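Local atomic coordinates of alpha-fucosidase (Bifidobacterium bifidum, PDB entry 2EAB), a protein that probably removes alpha-1,2-linked L-fucose from glycans by hydrolysis, this chain being the catalytic part of a longer, probably membrane-bound bifidobacterial protein. Residues T799-A804 and V849-G854. Sequence-based numbering, arbitrary orientation.
Sequences TNILPA and VKITAG
With CG anti to the backbone N in both N800 (chi1 -172°) and K850 (chi1 -171°), the two side chains run side by side off one face of a parallel strand pair, 799-801 with 847-851, in the mixed sheet of the family 95 C-terminal domain. The lysine, extended beyond CG, passes its CD 3.8 Å from N800 OD1 and carries NZ on past the amide, to which a water joins it. T852 OG1 donates to N800 OD1 over 2.7 Å, in the carbonyl plane and on a lone pair. An asparagine suits this place because it can accept through OD1 and donate through ND2, here to the water, which also accepts from K850 NZ and donates to T852 OG1. An alanine in place of this asparagine would probably leave T852 OG1 without its acceptor and the water without one of its donors. Branched residues fill the other face, where I801 CG1 meets V849 CG1 at 3.9 Å and V825 and V837, from strands of a second, antiparallel sheet, pack on I801. Along the backbones, T799 O accepts from K850 N, and I801 N gives K850 O a nearly straight bond (173°). I801 O takes T852 N at 3.0 Å as both strands end. Beyond, A853, centre of an inverse gamma turn, is small enough to set its CB 3.8 Å from L802 CB.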
loop_
_atom_site.group_PDB
_atom_site.type_symbol
_atom_site.label_atom_id
_atom_site.label_comp_id
_atom_site.label_asym_id
_atom_site.label_seq_id
_atom_site.Cartn_x
_atom_site.Cartn_y
_atom_site.Cartn_z
ATOM N N THR A 799 2.930 -14.054 -19.280
ATOM C CA THR A 799 2.670 -14.711 -18.010
ATOM C C THR A 799 3.845 -15.615 -17.676
ATOM O O THR A 799 4.134 -16.551 -18.423
ATOM C CB THR A 799 1.385 -15.552 -18.104
ATOM O OG1 THR A 799 0.311 -14.735 -18.578
ATOM C CG2 THR A 799 1.014 -16.164 -16.762
ATOM N N ASN A 800 4.514 -15.342 -16.557
ATOM C CA ASN A 800 5.710 -16.077 -16.165
ATOM C C ASN A 800 5.446 -16.880 -14.901
ATOM O O ASN A 800 5.339 -16.321 -13.803
ATOM C CB ASN A 800 6.885 -15.110 -15.986
ATOM C CG ASN A 800 8.207 -15.817 -15.771
ATOM O OD1 ASN A 800 8.255 -17.040 -15.604
ATOM N ND2 ASN A 800 9.290 -15.045 -15.768
ATOM N N ILE A 801 5.325 -18.193 -15.080
ATOM C CA ILE A 801 4.999 -19.129 -14.017
ATOM C C ILE A 801 6.247 -19.528 -13.229
ATOM O O ILE A 801 7.241 -19.987 -13.800
ATOM C CB ILE A 801 4.329 -20.401 -14.608
ATOM C CG1 ILE A 801 3.078 -20.047 -15.429
ATOM C CG2 ILE A 801 4.040 -21.441 -13.528
ATOM C CD1 ILE A 801 1.960 -19.357 -14.653
ATOM N N LEU A 802 6.167 -19.356 -11.909
ATOM C CA LEU A 802 7.229 -19.738 -10.969
ATOM C C LEU A 802 8.602 -19.157 -11.335
ATOM O O LEU A 802 9.574 -19.894 -11.495
ATOM C CB LEU A 802 7.281 -21.265 -10.801
ATOM C CG LEU A 802 5.999 -21.900 -10.252
ATOM C CD1 LEU A 802 6.090 -23.416 -10.305
ATOM C CD2 LEU A 802 5.683 -21.427 -8.832
ATOM N N PRO A 803 8.679 -17.822 -11.484
ATOM C CA PRO A 803 9.918 -17.163 -11.905
ATOM C C PRO A 803 11.025 -17.114 -10.848
ATOM O O PRO A 803 12.186 -16.940 -11.196
ATOM C CB PRO A 803 9.454 -15.745 -12.235
ATOM C CG PRO A 803 8.286 -15.538 -11.324
ATOM C CD PRO A 803 7.582 -16.854 -11.297
ATOM N N ALA A 804 10.669 -17.242 -9.574
ATOM C CA ALA A 804 11.656 -17.172 -8.496
ATOM C C ALA A 804 11.218 -18.065 -7.342
ATOM O O ALA A 804 11.021 -17.619 -6.208
ATOM C CB ALA A 804 11.878 -15.726 -8.045
ATOM N N VAL A 849 2.992 -17.754 -22.365
ATOM C CA VAL A 849 3.292 -18.331 -21.061
ATOM C C VAL A 849 4.712 -18.886 -20.994
ATOM O O VAL A 849 5.076 -19.781 -21.769
ATOM C CB VAL A 849 2.275 -19.447 -20.701
ATOM C CG1 VAL A 849 2.537 -19.978 -19.304
ATOM C CG2 VAL A 849 0.843 -18.932 -20.814
ATOM N N LYS A 850 5.504 -18.337 -20.071
ATOM C CA LYS A 850 6.802 -18.891 -19.710
ATOM C C LYS A 850 6.598 -19.759 -18.483
ATOM O O LYS A 850 5.839 -19.397 -17.579
ATOM C CB LYS A 850 7.789 -17.771 -19.377
ATOM C CG LYS A 850 9.229 -18.240 -19.199
ATOM C CD LYS A 850 10.182 -17.092 -18.898
ATOM C CE LYS A 850 11.604 -17.604 -18.736
ATOM N NZ LYS A 850 12.563 -16.500 -18.446
ATOM N N ILE A 851 7.271 -20.905 -18.446
ATOM C CA ILE A 851 7.279 -21.724 -17.242
ATOM C C ILE A 851 8.734 -21.825 -16.812
ATOM O O ILE A 851 9.508 -22.620 -17.354
ATOM C CB ILE A 851 6.609 -23.109 -17.450
ATOM C CG1 ILE A 851 5.142 -22.926 -17.860
ATOM C CG2 ILE A 851 6.698 -23.944 -16.172
ATOM C CD1 ILE A 851 4.425 -24.205 -18.268
ATOM N N THR A 852 9.117 -20.970 -15.872
ATOM C CA THR A 852 10.515 -20.881 -15.476
ATOM C C THR A 852 10.960 -22.164 -14.779
ATOM O O THR A 852 12.047 -22.682 -15.046
ATOM C CB THR A 852 10.757 -19.641 -14.606
ATOM O OG1 THR A 852 10.542 -18.474 -15.403
ATOM C CG2 THR A 852 12.176 -19.605 -14.081
ATOM N N ALA A 853 10.107 -22.677 -13.902
ATOM C CA ALA A 853 10.370 -23.930 -13.215
ATOM C C ALA A 853 9.809 -25.098 -14.030
ATOM O O ALA A 853 8.764 -25.669 -13.694
ATOM C CB ALA A 853 9.781 -23.895 -11.811
ATOM N N GLY A 854 10.501 -25.430 -15.119
ATOM C CA GLY A 854 10.138 -26.577 -15.952
ATOM C C GLY A 854 10.416 -26.426 -17.437
ATOM O O GLY A 854 10.727 -27.417 -18.107
HETATM O O HOH W 1 11.961 -16.197 -15.742
#